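Local coordinates for protein phospholipase C-beta (PLC-beta) (Sepia officinalis, PDB 3QR0) that belongs to the phospholipase C-beta family, combining PH, EF-hand, TIM-barrel-type X and Y, and C2 modules, and holds a calcium ion, at residues A[70-75]-A[359-364]; A[107-112]-A[117-122]; A[157-162]-A[216-221]; A[198-201]-A[207-210]; A[255-260]-A[764-769]. All coordinates share one frame; numbering follows the deposited sequence.

Contact 1: A[70-75]-A[359-364]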
# COMPACT_ATOMS: atom_id res chain seq x y z
N VAL A 70 -3.17 -12.21 -3.95
CA VAL A 70 -2.49 -13.22 -3.14
C VAL A 70 -1.69 -12.50 -2.06
O VAL A 70 -0.98 -11.53 -2.34
CB VAL A 70 -1.59 -14.14 -4.00
CG1 VAL A 70 -0.60 -14.90 -3.11
CG2 VAL A 70 -2.45 -15.11 -4.81
N ARG A 71 -1.84 -12.97 -0.82
CA ARG A 71 -1.25 -12.31 0.35
C ARG A 71 -0.04 -13.05 0.87
O ARG A 71 0.94 -12.44 1.30
CB ARG A 71 -2.30 -12.20 1.46
CG ARG A 71 -3.51 -11.36 1.08
CD ARG A 71 -3.14 -9.91 0.90
NE ARG A 71 -4.22 -9.12 0.31
CZ ARG A 71 -4.20 -7.79 0.18
NH1 ARG A 71 -3.17 -7.08 0.61
NH2 ARG A 71 -5.23 -7.17 -0.38
N ASP A 72 -0.10 -14.37 0.85
CA ASP A 72 1.02 -15.17 1.26
C ASP A 72 0.92 -16.56 0.66
O ASP A 72 -0.16 -17.01 0.28
CB ASP A 72 1.07 -15.26 2.79
CG ASP A 72 2.49 -15.46 3.33
OD1 ASP A 72 3.45 -15.63 2.54
OD2 ASP A 72 2.64 -15.46 4.57
N ILE A 73 2.07 -17.21 0.55
CA ILE A 73 2.16 -18.61 0.22
C ILE A 73 3.24 -19.18 1.12
O ILE A 73 4.32 -18.61 1.25
CB ILE A 73 2.43 -18.86 -1.29
CG1 ILE A 73 2.61 -20.36 -1.56
CG2 ILE A 73 3.63 -18.05 -1.77
CD1 ILE A 73 2.55 -20.72 -3.04
N ARG A 74 2.91 -20.29 1.78
CA ARG A 74 3.77 -20.89 2.80
C ARG A 74 3.94 -22.36 2.54
O ARG A 74 3.07 -23.00 1.97
CB ARG A 74 3.13 -20.72 4.18
CG ARG A 74 2.94 -19.29 4.60
CD ARG A 74 1.89 -19.13 5.67
NE ARG A 74 1.49 -17.74 5.74
CZ ARG A 74 0.46 -17.27 6.44
NH1 ARG A 74 -0.29 -18.08 7.19
NH2 ARG A 74 0.19 -15.97 6.40
N CYS A 75 5.08 -22.91 2.96
CA CYS A 75 5.34 -24.33 2.80
C CYS A 75 6.01 -24.91 4.04
O CYS A 75 6.40 -24.18 4.94
CB CYS A 75 6.21 -24.58 1.57
SG CYS A 75 7.89 -23.91 1.68
N VAL A 359 -0.34 -7.93 8.71
CA VAL A 359 0.14 -6.56 8.91
C VAL A 359 1.61 -6.42 8.51
O VAL A 359 2.00 -5.45 7.85
CB VAL A 359 -0.11 -6.09 10.37
CG1 VAL A 359 0.62 -4.79 10.66
CG2 VAL A 359 -1.62 -5.91 10.59
N LEU A 360 2.43 -7.41 8.88
CA LEU A 360 3.85 -7.41 8.51
C LEU A 360 4.05 -7.53 6.99
O LEU A 360 5.02 -7.01 6.44
CB LEU A 360 4.60 -8.53 9.25
CG LEU A 360 4.85 -8.25 10.73
CD1 LEU A 360 5.20 -9.52 11.49
CD2 LEU A 360 5.95 -7.20 10.90
N LEU A 361 3.11 -8.19 6.32
CA LEU A 361 3.18 -8.39 4.88
C LEU A 361 2.89 -7.14 4.07
O LEU A 361 3.32 -7.03 2.91
CB LEU A 361 2.25 -9.53 4.46
CG LEU A 361 2.76 -10.90 4.88
CD1 LEU A 361 1.63 -11.93 4.78
CD2 LEU A 361 3.97 -11.32 4.06
N THR A 362 2.19 -6.18 4.67
CA THR A 362 2.03 -4.85 4.05
C THR A 362 3.31 -4.02 4.12
O THR A 362 3.40 -2.96 3.51
CB THR A 362 0.94 -4.02 4.75
OG1 THR A 362 1.41 -3.62 6.04
CG2 THR A 362 -0.37 -4.81 4.89
N GLY A 363 4.29 -4.49 4.89
CA GLY A 363 5.52 -3.75 5.14
C GLY A 363 5.48 -2.95 6.44
O GLY A 363 6.47 -2.30 6.79
N CYS A 364 4.36 -3.00 7.16
CA CYS A 364 4.29 -2.40 8.50
C CYS A 364 5.47 -2.88 9.36
O CYS A 364 5.81 -4.07 9.33
CB CYS A 364 2.98 -2.78 9.18
SG CYS A 364 2.68 -1.87 10.70
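Arg71 meets Leu361 through its backbone: Leu361 CD1 lies 3.6 Å from Arg71 O, an oxygen hydrogen-bonded to Tyr142 OH. The Arg71 side chain runs elsewhere, to Ser754 and to the carbonyl of Gly111. Arg71 and Asp72 together face Cys109 as a classic beta bulge in strand 70-75, an edge strand of the PH-domain sheet that here meets the end of helix 354-361 of the X region. At Asp72, CG is swung anti to the backbone N (chi1 -152°), and the side chain crosses Leu361 at about a right angle, with OD2 3.7 Å from the same CD1. Two residues on, Arg74 grips that OD2 side-on, NE at 2.8 Å from above the carboxylate plane and NH2 at 3.1 Å on the anti side. Arg74 NH2 also reaches Glu354, on the same helix, while Asp72 OD1 pairs with Lys406. With Lys406 and Arg74 on its oxygens, the carboxylate probably stays ionised although buried, so the CD1 methyl of Leu361 packs against polar groups already satisfied by others.

Contact 2: A[107-112]-A[117-122]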
# COMPACT_ATOMS: atom_id res chain seq x y z
N THR A 107 0.37 -23.74 1.45
CA THR A 107 -0.86 -23.02 1.82
C THR A 107 -0.80 -21.63 1.22
O THR A 107 0.19 -20.93 1.38
CB THR A 107 -0.99 -22.89 3.34
OG1 THR A 107 -0.99 -24.19 3.94
CG2 THR A 107 -2.27 -22.17 3.72
N ILE A 108 -1.87 -21.24 0.53
CA ILE A 108 -1.96 -19.91 -0.07
C ILE A 108 -3.11 -19.17 0.59
O ILE A 108 -4.20 -19.73 0.76
CB ILE A 108 -2.20 -20.00 -1.59
CG1 ILE A 108 -1.18 -20.92 -2.26
CG2 ILE A 108 -2.14 -18.60 -2.22
CD1 ILE A 108 -1.45 -21.16 -3.75
N CYS A 109 -2.88 -17.92 0.99
CA CYS A 109 -3.99 -17.06 1.38
C CYS A 109 -4.10 -15.86 0.46
O CYS A 109 -3.10 -15.27 0.04
CB CYS A 109 -3.90 -16.61 2.84
SG CYS A 109 -2.43 -15.74 3.31
N HIS A 110 -5.35 -15.52 0.15
CA HIS A 110 -5.67 -14.50 -0.83
C HIS A 110 -6.91 -13.75 -0.38
O HIS A 110 -7.80 -14.30 0.28
CB HIS A 110 -5.89 -15.12 -2.22
CG HIS A 110 -6.54 -16.47 -2.19
ND1 HIS A 110 -7.90 -16.65 -2.36
CD2 HIS A 110 -6.02 -17.71 -2.01
CE1 HIS A 110 -8.18 -17.94 -2.28
NE2 HIS A 110 -7.06 -18.61 -2.07
N GLY A 111 -6.96 -12.47 -0.74
CA GLY A 111 -8.12 -11.67 -0.46
C GLY A 111 -8.00 -10.28 -1.05
O GLY A 111 -6.90 -9.72 -1.10
N TYR A 112 -9.13 -9.75 -1.51
CA TYR A 112 -9.22 -8.38 -2.01
C TYR A 112 -8.61 -7.40 -1.00
O TYR A 112 -7.83 -6.53 -1.37
CB TYR A 112 -10.68 -8.04 -2.30
CG TYR A 112 -10.88 -6.85 -3.20
CD1 TYR A 112 -10.35 -6.84 -4.49
CD2 TYR A 112 -11.62 -5.75 -2.78
CE1 TYR A 112 -10.55 -5.76 -5.34
CE2 TYR A 112 -11.83 -4.67 -3.62
CZ TYR A 112 -11.28 -4.68 -4.90
OH TYR A 112 -11.47 -3.61 -5.74
N LEU A 117 -9.84 -13.10 4.36
CA LEU A 117 -8.98 -14.01 3.59
C LEU A 117 -9.72 -15.26 3.17
O LEU A 117 -10.62 -15.73 3.88
CB LEU A 117 -7.75 -14.41 4.41
CG LEU A 117 -6.80 -13.29 4.85
CD1 LEU A 117 -5.74 -13.88 5.79
CD2 LEU A 117 -6.17 -12.60 3.64
N GLU A 118 -9.35 -15.79 2.01
CA GLU A 118 -9.73 -17.13 1.62
C GLU A 118 -8.43 -17.91 1.44
O GLU A 118 -7.35 -17.32 1.36
CB GLU A 118 -10.61 -17.11 0.37
CG GLU A 118 -11.97 -16.45 0.67
CD GLU A 118 -12.93 -16.41 -0.51
OE1 GLU A 118 -12.47 -16.45 -1.66
OE2 GLU A 118 -14.15 -16.33 -0.27
N TRP A 119 -8.54 -19.23 1.43
CA TRP A 119 -7.38 -20.10 1.53
C TRP A 119 -7.42 -21.21 0.49
O TRP A 119 -8.49 -21.75 0.18
CB TRP A 119 -7.31 -20.71 2.93
CG TRP A 119 -7.15 -19.70 4.02
CD1 TRP A 119 -8.14 -18.96 4.61
CD2 TRP A 119 -5.93 -19.31 4.64
NE1 TRP A 119 -7.60 -18.13 5.56
CE2 TRP A 119 -6.25 -18.32 5.60
CE3 TRP A 119 -4.59 -19.69 4.49
CZ2 TRP A 119 -5.28 -17.71 6.40
CZ3 TRP A 119 -3.63 -19.10 5.29
CH2 TRP A 119 -3.98 -18.11 6.23
N THR A 120 -6.25 -21.54 -0.05
CA THR A 120 -6.08 -22.66 -0.97
C THR A 120 -4.99 -23.57 -0.39
O THR A 120 -3.92 -23.10 -0.00
CB THR A 120 -5.68 -22.16 -2.37
OG1 THR A 120 -6.68 -21.24 -2.85
CG2 THR A 120 -5.55 -23.32 -3.36
N HIS A 121 -5.28 -24.87 -0.33
CA HIS A 121 -4.39 -25.84 0.31
C HIS A 121 -3.96 -26.90 -0.68
O HIS A 121 -4.80 -27.50 -1.36
CB HIS A 121 -5.07 -26.50 1.50
CG HIS A 121 -5.64 -25.55 2.50
ND1 HIS A 121 -4.85 -24.84 3.38
CD2 HIS A 121 -6.91 -25.19 2.76
CE1 HIS A 121 -5.62 -24.08 4.14
NE2 HIS A 121 -6.88 -24.28 3.79
N LEU A 122 -2.65 -27.15 -0.74
CA LEU A 122 -2.06 -28.03 -1.75
C LEU A 122 -1.03 -28.95 -1.12
O LEU A 122 -0.39 -28.58 -0.14
CB LEU A 122 -1.36 -27.20 -2.81
CG LEU A 122 -2.22 -26.17 -3.54
CD1 LEU A 122 -1.35 -25.23 -4.37
CD2 LEU A 122 -3.25 -26.87 -4.40
O HOH W 1 -2.45 -26.11 3.50
O HOH W 2 -9.79 -14.46 -2.23
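Cys109 CB sits over one face of the Trp119 indole, 3.5 Å from the centroid of the six-membered ring and 12° off its normal, a CH-pi contact. The sulfur stands obliquely to that ring, 4.4 Å from Cys109 SG to the centroid. With OG1 beside the backbone N (chi1 -58°), Thr107 CG2 falls anti to that N and reaches the indole rim instead, 3.5 Å from Trp119 CE3. These residues share one face of the sheet, which Glu354 and Gln358 of helix 354-361 also touch. Strands 105-110 and 118-124 form an antiparallel beta hairpin in the PH-domain sheet: Ile108 with Thr120 and His110 with Glu118 are hydrogen-bonded pairs, and Cys109 with Trp119 is a non-hydrogen-bonded one. Toward the hairpin turn the contact opens to solvent. There His110 lays its ring over Glu118 O and bonds at its edge to Thr120, NE2 to OG1 at 2.8 Å. A water joins His110 ND1, at 2.9 Å, to its own carbonyl and to exposed Glu118 OE1, both of these links being weak. At the other end a second water bridges Thr107 OG1 and His121 ND1, lying 2.7 Å from ND1; Thr107 OG1 also bonds the backbone N of Lys80.

Contact 3: A[157-162]-A[216-221]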
# COMPACT_ATOMS: atom_id res chain seq x y z
N LYS A 157 -2.20 -8.14 -19.32
CA LYS A 157 -2.61 -9.12 -18.31
C LYS A 157 -3.89 -9.86 -18.72
O LYS A 157 -3.96 -11.09 -18.66
CB LYS A 157 -2.81 -8.45 -16.95
CG LYS A 157 -3.36 -9.36 -15.87
CD LYS A 157 -3.13 -8.77 -14.48
CE LYS A 157 -3.88 -9.57 -13.42
NZ LYS A 157 -3.55 -9.10 -12.04
N LEU A 158 -4.89 -9.09 -19.15
CA LEU A 158 -6.12 -9.66 -19.68
C LEU A 158 -5.83 -10.53 -20.90
O LEU A 158 -6.42 -11.61 -21.05
CB LEU A 158 -7.11 -8.54 -20.06
CG LEU A 158 -8.44 -8.95 -20.70
CD1 LEU A 158 -9.21 -9.89 -19.78
CD2 LEU A 158 -9.27 -7.73 -21.04
N TYR A 159 -4.94 -10.06 -21.78
CA TYR A 159 -4.54 -10.83 -22.96
C TYR A 159 -3.96 -12.18 -22.56
O TYR A 159 -4.29 -13.21 -23.16
CB TYR A 159 -3.52 -10.05 -23.81
CG TYR A 159 -2.98 -10.83 -24.98
CD1 TYR A 159 -3.68 -10.90 -26.18
CD2 TYR A 159 -1.77 -11.52 -24.89
CE1 TYR A 159 -3.19 -11.64 -27.26
CE2 TYR A 159 -1.27 -12.26 -25.97
CZ TYR A 159 -1.99 -12.31 -27.14
OH TYR A 159 -1.51 -13.03 -28.21
N PHE A 160 -3.08 -12.19 -21.56
CA PHE A 160 -2.48 -13.44 -21.11
C PHE A 160 -3.46 -14.35 -20.38
O PHE A 160 -3.34 -15.57 -20.46
CB PHE A 160 -1.23 -13.18 -20.26
CG PHE A 160 0.01 -13.05 -21.07
CD1 PHE A 160 0.40 -11.81 -21.58
CD2 PHE A 160 0.78 -14.17 -21.37
CE1 PHE A 160 1.55 -11.69 -22.35
CE2 PHE A 160 1.93 -14.05 -22.14
CZ PHE A 160 2.32 -12.81 -22.64
N ARG A 161 -4.45 -13.76 -19.71
CA ARG A 161 -5.53 -14.56 -19.15
C ARG A 161 -6.27 -15.29 -20.28
O ARG A 161 -6.49 -16.50 -20.20
CB ARG A 161 -6.51 -13.71 -18.35
CG ARG A 161 -7.42 -14.58 -17.51
CD ARG A 161 -8.57 -13.84 -16.89
NE ARG A 161 -9.66 -14.76 -16.57
CZ ARG A 161 -10.66 -14.51 -15.73
NH1 ARG A 161 -10.73 -13.35 -15.08
NH2 ARG A 161 -11.59 -15.43 -15.53
N LEU A 162 -6.63 -14.54 -21.32
CA LEU A 162 -7.38 -15.10 -22.44
C LEU A 162 -6.63 -16.19 -23.21
O LEU A 162 -7.24 -17.16 -23.66
CB LEU A 162 -7.82 -13.98 -23.39
CG LEU A 162 -8.90 -13.05 -22.82
CD1 LEU A 162 -9.12 -11.87 -23.75
CD2 LEU A 162 -10.21 -13.80 -22.58
N ASP A 216 -1.12 -7.07 -30.60
CA ASP A 216 -1.31 -5.80 -31.31
C ASP A 216 -2.71 -5.68 -31.91
O ASP A 216 -3.29 -4.60 -31.92
CB ASP A 216 -0.22 -5.58 -32.37
CG ASP A 216 1.13 -5.23 -31.76
OD1 ASP A 216 1.17 -4.88 -30.56
OD2 ASP A 216 2.15 -5.29 -32.48
N THR A 217 -3.25 -6.80 -32.37
CA THR A 217 -4.65 -6.85 -32.80
C THR A 217 -5.59 -6.74 -31.60
O THR A 217 -6.66 -6.14 -31.69
CB THR A 217 -4.95 -8.13 -33.59
OG1 THR A 217 -3.98 -8.28 -34.63
CG2 THR A 217 -6.34 -8.08 -34.20
N PHE A 218 -5.18 -7.32 -30.47
CA PHE A 218 -5.93 -7.15 -29.21
C PHE A 218 -5.98 -5.67 -28.79
O PHE A 218 -6.98 -5.23 -28.25
CB PHE A 218 -5.34 -8.02 -28.09
CG PHE A 218 -6.25 -8.15 -26.88
CD1 PHE A 218 -7.52 -8.68 -27.01
CD2 PHE A 218 -5.82 -7.75 -25.62
CE1 PHE A 218 -8.36 -8.81 -25.90
CE2 PHE A 218 -6.65 -7.87 -24.51
CZ PHE A 218 -7.92 -8.40 -24.65
N PHE A 219 -4.91 -4.92 -29.06
CA PHE A 219 -4.95 -3.47 -28.81
C PHE A 219 -5.89 -2.76 -29.78
O PHE A 219 -6.59 -1.82 -29.40
CB PHE A 219 -3.56 -2.83 -28.88
CG PHE A 219 -3.56 -1.38 -28.48
CD1 PHE A 219 -3.70 -1.01 -27.15
CD2 PHE A 219 -3.46 -0.37 -29.44
CE1 PHE A 219 -3.71 0.33 -26.77
CE2 PHE A 219 -3.47 0.98 -29.07
CZ PHE A 219 -3.60 1.32 -27.73
N LYS A 220 -5.93 -3.22 -31.03
CA LYS A 220 -6.89 -2.69 -32.01
C LYS A 220 -8.34 -2.96 -31.54
O LYS A 220 -9.25 -2.18 -31.82
CB LYS A 220 -6.64 -3.30 -33.40
CG LYS A 220 -7.09 -2.42 -34.56
CD LYS A 220 -6.81 -3.07 -35.92
CE LYS A 220 -7.60 -2.37 -37.03
NZ LYS A 220 -7.40 -3.00 -38.37
N PHE A 221 -8.54 -4.05 -30.81
CA PHE A 221 -9.84 -4.33 -30.17
C PHE A 221 -10.17 -3.28 -29.11
O PHE A 221 -11.29 -2.80 -29.05
CB PHE A 221 -9.84 -5.76 -29.59
CG PHE A 221 -10.97 -6.04 -28.64
CD1 PHE A 221 -12.29 -5.97 -29.05
CD2 PHE A 221 -10.71 -6.43 -27.33
CE1 PHE A 221 -13.33 -6.26 -28.17
CE2 PHE A 221 -11.74 -6.72 -26.45
CZ PHE A 221 -13.06 -6.63 -26.87
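Leu162 N donates to Leu158 O at 2.9 Å, a helical bond that sets these two leucines one turn apart, both directed at Phe218. The contact belongs to the EF-hand region: segments 157-162 and 216-221, on helices 151-165 and 215-225, run at 114° to each other, with 11.0 Å between their axes. Phe218, with CG anti to its N (chi1 -166°), lays its ring against the side chains of helix 151-165. Leu158 CD2 touches the ring at its edge, in plane, 3.9 Å from Phe218 CZ. The Leu162 side chain crosses that of Phe218 at about a right angle. Tyr159 and Phe218 run antiparallel past one another, their rings meeting obliquely with planes 52° apart and centroids separated by 5.7 Å. The Tyr159 hydroxyl runs on to bond Phe213 O. Trp155 holds the second helix as well, stacking on the Phe218 ring and bonding Phe218 O through NE1. On the phenyl ring, Tyr159 CB lies 3.7 Å from Phe218 CD2, and Leu162 CD1 3.8 Å from Phe218 CZ.

Contact 4: A[198-201]-A[207-210]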
# COMPACT_ATOMS: atom_id res chain seq x y z
N ILE A 198 -13.07 -5.55 -35.90
CA ILE A 198 -11.67 -5.97 -36.03
C ILE A 198 -11.48 -7.08 -37.06
O ILE A 198 -10.38 -7.25 -37.60
CB ILE A 198 -11.10 -6.43 -34.65
CG1 ILE A 198 -10.99 -5.23 -33.70
CG2 ILE A 198 -9.74 -7.10 -34.81
CD1 ILE A 198 -10.12 -4.11 -34.22
N GLY A 199 -12.54 -7.83 -37.33
CA GLY A 199 -12.50 -8.96 -38.27
C GLY A 199 -12.39 -10.31 -37.59
O GLY A 199 -12.05 -11.30 -38.23
N TRP A 200 -12.68 -10.35 -36.29
CA TRP A 200 -12.71 -11.61 -35.53
C TRP A 200 -14.14 -12.12 -35.40
O TRP A 200 -15.09 -11.33 -35.46
CB TRP A 200 -12.16 -11.41 -34.11
CG TRP A 200 -10.67 -11.31 -34.00
CD1 TRP A 200 -9.74 -11.73 -34.91
CD2 TRP A 200 -9.94 -10.81 -32.87
NE1 TRP A 200 -8.48 -11.49 -34.42
CE2 TRP A 200 -8.57 -10.93 -33.18
CE3 TRP A 200 -10.32 -10.26 -31.64
CZ2 TRP A 200 -7.57 -10.52 -32.29
CZ3 TRP A 200 -9.33 -9.85 -30.77
CH2 TRP A 200 -7.97 -9.98 -31.10
N PRO A 201 -14.31 -13.44 -35.22
CA PRO A 201 -15.60 -14.02 -34.88
C PRO A 201 -16.19 -13.39 -33.62
O PRO A 201 -15.48 -13.23 -32.63
CB PRO A 201 -15.27 -15.50 -34.63
CG PRO A 201 -14.08 -15.76 -35.45
CD PRO A 201 -13.29 -14.49 -35.47
N ALA A 207 -15.22 -18.96 -31.38
CA ALA A 207 -13.90 -18.94 -30.77
C ALA A 207 -12.86 -18.46 -31.78
O ALA A 207 -12.98 -18.73 -32.97
CB ALA A 207 -13.53 -20.32 -30.25
N ILE A 208 -11.85 -17.73 -31.30
CA ILE A 208 -10.82 -17.15 -32.15
C ILE A 208 -9.54 -17.99 -32.09
O ILE A 208 -9.13 -18.42 -31.02
CB ILE A 208 -10.48 -15.71 -31.73
CG1 ILE A 208 -11.75 -14.87 -31.59
CG2 ILE A 208 -9.52 -15.07 -32.73
CD1 ILE A 208 -11.50 -13.45 -31.15
N ASP A 209 -8.92 -18.21 -33.25
CA ASP A 209 -7.67 -18.97 -33.30
C ASP A 209 -6.54 -18.19 -32.63
O ASP A 209 -6.44 -16.97 -32.77
CB ASP A 209 -7.27 -19.27 -34.76
CG ASP A 209 -8.21 -20.26 -35.43
OD1 ASP A 209 -8.11 -20.42 -36.67
OD2 ASP A 209 -9.04 -20.89 -34.74
N LEU A 210 -5.68 -18.91 -31.90
CA LEU A 210 -4.52 -18.31 -31.25
C LEU A 210 -3.64 -17.56 -32.24
O LEU A 210 -3.12 -16.49 -31.92
CB LEU A 210 -3.68 -19.39 -30.54
CG LEU A 210 -2.42 -18.90 -29.80
CD1 LEU A 210 -2.78 -17.84 -28.75
CD2 LEU A 210 -1.70 -20.06 -29.16
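Ile208 directs its side chain at Trp200 and Pro201. At CB the chain forks. With CG1 beside the backbone N (chi1 -51°), Ile208 CG2 falls anti to that N and stands squarely over the indole, 4.0 Å from the centroid of the Trp200 five-membered ring and 8° off its normal: a CH-pi contact. On the other branch Ile208 CG1 passes the proline ring, 4.2 Å from Pro201 CD. Beyond it, the extended chain carries Ile208 CD1 onto the same side of the indole toward its rim, 3.4 Å from Trp200 CE3. Ile198 CG2 lies over the opposite face, 4.2 Å above the Trp200 plane, and Phe213 also stacks on Trp200 and touches Ile208. Strand 207-209 pairs antiparallel with strand 171-173 through backbone bonds to Ile172, consistent with the short two-stranded link between the loops of paired EF-hands. Helix 185-198 ends in a Schellman motif at Gly199, whose positive phi (101°) turns the chain so that Trp200 and Pro201 come round to this strand. Trp200 NE1 makes a weak bond to Ala212 O. Pro201 CG rests 4.0 Å from Ala207 O, and the buried Pro201 O has no polar partner in the model.

Contact 5: A[255-260]-A[764-769]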
# COMPACT_ATOMS: atom_id res chain seq x y z
N ASN A 255 9.18 16.71 -22.69
CA ASN A 255 10.06 17.56 -21.89
C ASN A 255 9.36 18.76 -21.23
O ASN A 255 9.88 19.29 -20.25
CB ASN A 255 11.24 18.05 -22.73
CG ASN A 255 12.22 16.94 -23.10
OD1 ASN A 255 12.29 15.90 -22.44
ND2 ASN A 255 13.00 17.17 -24.15
N ASP A 256 8.21 19.19 -21.76
CA ASP A 256 7.51 20.38 -21.24
C ASP A 256 6.28 20.02 -20.42
O ASP A 256 6.17 20.43 -19.27
CB ASP A 256 7.10 21.33 -22.38
CG ASP A 256 8.29 21.94 -23.12
OD1 ASP A 256 9.34 22.15 -22.49
OD2 ASP A 256 8.16 22.22 -24.34
N MET A 257 5.37 19.25 -21.00
CA MET A 257 4.10 18.94 -20.34
C MET A 257 4.16 17.73 -19.41
O MET A 257 3.58 17.75 -18.33
CB MET A 257 2.99 18.72 -21.38
CG MET A 257 1.62 18.53 -20.76
SD MET A 257 0.31 18.30 -21.96
CE MET A 257 0.29 19.89 -22.79
N GLN A 258 4.85 16.68 -19.84
CA GLN A 258 4.92 15.44 -19.07
C GLN A 258 6.00 15.45 -17.99
O GLN A 258 6.15 14.48 -17.25
CB GLN A 258 5.15 14.25 -20.00
CG GLN A 258 4.09 14.09 -21.09
CD GLN A 258 2.71 13.83 -20.52
OE1 GLN A 258 1.86 14.72 -20.50
NE2 GLN A 258 2.48 12.61 -20.05
N ARG A 259 6.75 16.55 -17.90
CA ARG A 259 7.91 16.64 -17.02
C ARG A 259 7.74 17.80 -16.05
O ARG A 259 7.36 18.90 -16.46
CB ARG A 259 9.17 16.88 -17.86
CG ARG A 259 10.45 16.99 -17.04
CD ARG A 259 11.62 17.48 -17.86
NE ARG A 259 12.81 17.62 -17.03
CZ ARG A 259 13.76 16.70 -16.87
NH1 ARG A 259 13.70 15.52 -17.49
NH2 ARG A 259 14.79 16.96 -16.08
N HIS A 260 8.02 17.56 -14.77
CA HIS A 260 8.00 18.62 -13.77
C HIS A 260 9.07 19.65 -14.14
O HIS A 260 10.23 19.30 -14.29
CB HIS A 260 8.27 18.06 -12.37
CG HIS A 260 7.86 18.98 -11.26
ND1 HIS A 260 8.47 20.19 -11.04
CD2 HIS A 260 6.91 18.86 -10.31
CE1 HIS A 260 7.91 20.78 -10.00
NE2 HIS A 260 6.95 19.99 -9.54
N PHE A 764 -8.28 8.69 -16.31
CA PHE A 764 -7.41 9.46 -17.18
C PHE A 764 -7.54 10.93 -16.77
O PHE A 764 -8.66 11.46 -16.68
CB PHE A 764 -7.78 9.24 -18.65
CG PHE A 764 -6.89 9.95 -19.63
CD1 PHE A 764 -5.55 9.61 -19.75
CD2 PHE A 764 -7.41 10.95 -20.45
CE1 PHE A 764 -4.73 10.26 -20.66
CE2 PHE A 764 -6.59 11.60 -21.37
CZ PHE A 764 -5.25 11.26 -21.48
N ALA A 765 -6.40 11.57 -16.51
CA ALA A 765 -6.38 12.93 -15.98
C ALA A 765 -5.23 13.75 -16.58
O ALA A 765 -4.27 13.19 -17.11
CB ALA A 765 -6.26 12.90 -14.46
N HIS A 766 -5.34 15.07 -16.48
CA HIS A 766 -4.21 15.96 -16.74
C HIS A 766 -3.76 16.59 -15.43
O HIS A 766 -4.58 17.08 -14.65
CB HIS A 766 -4.55 17.05 -17.75
CG HIS A 766 -3.36 17.88 -18.15
ND1 HIS A 766 -2.98 19.01 -17.46
CD2 HIS A 766 -2.47 17.73 -19.16
CE1 HIS A 766 -1.91 19.53 -18.03
NE2 HIS A 766 -1.57 18.77 -19.06
N ILE A 767 -2.45 16.58 -15.21
CA ILE A 767 -1.87 17.04 -13.96
C ILE A 767 -0.90 18.18 -14.23
O ILE A 767 0.01 18.05 -15.04
CB ILE A 767 -1.11 15.90 -13.26
CG1 ILE A 767 -2.05 14.74 -12.96
CG2 ILE A 767 -0.43 16.42 -11.97
CD1 ILE A 767 -1.36 13.52 -12.39
N VAL A 768 -1.12 19.32 -13.58
CA VAL A 768 -0.13 20.38 -13.54
C VAL A 768 0.55 20.31 -12.18
O VAL A 768 -0.12 20.23 -11.15
CB VAL A 768 -0.75 21.76 -13.74
CG1 VAL A 768 0.25 22.85 -13.39
CG2 VAL A 768 -1.26 21.92 -15.17
N ALA A 769 1.88 20.29 -12.19
CA ALA A 769 2.68 20.36 -10.97
C ALA A 769 3.88 21.23 -11.24
O ALA A 769 4.70 20.92 -12.10
CB ALA A 769 3.11 18.97 -10.52
O HOH W 3 1.40 19.37 -17.34
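Met257 and His766 supply the sulfur contact. The thioether lies at the edge of the imidazole, in its plane, with Met257 SD 4.5 Å from the ring centroid, and the two side chains cross at about a right angle. His766 NE2 donates to Met257 SD over 3.5 Å in a weak, bent bond (145° at the hydrogen). Met257 reaches it by holding CG anti to the backbone N (chi1 -175°) and bending only at chi3. The other polar link is indirect: one water donates to Met257 O at 2.9 Å and to Ile767 O at 3.0 Å, joining the end of helix 247-257 to strand 761-771. A face contact follows at His260, whose imidazole lies flat over Ala769 O, 3.5 Å above the ring plane at its centre, while His260 ND1 bonds the backbone N of Ser262. Apolar touching is slight, with Ala769 CB 3.8 Å from His260 CD2. The contact joins the EF-hand-like region to a strand of the beta sandwich of the C2 module. Tyr745 lies alongside, meeting the His766 ring edge-to-face and touching Met257, its backbone N bonding to Gln258 OE1. The weak bond is consistent with a proton on His766 NE2; no salt bridge links the two segments, which one weak thioether bond, one water bridge and ring contacts hold together.

Contacts 1 and 2 share the PH-domain sheet, their centres 11 Å apart, and join directly where Arg71 N lies 2.8 Å from Cys109 O. Through contact 1 that sheet meets the X region of the barrel; segment 359-364 lies just before strand 366-372, which carries the calcium ligands Glu368 and Asp370. Contacts 3 and 4 form a second group within one EF-hand region, 12 Å between centres, where Thr217 CG2 packs 3.3 Å from Trp200 CZ2. About 28 Å separates the centres of contacts 2 and 3. Contact 5 touches none of the others; its centre is about 28 Å from that of contact 3, and its segments alternate with those of contact 1 along the chain.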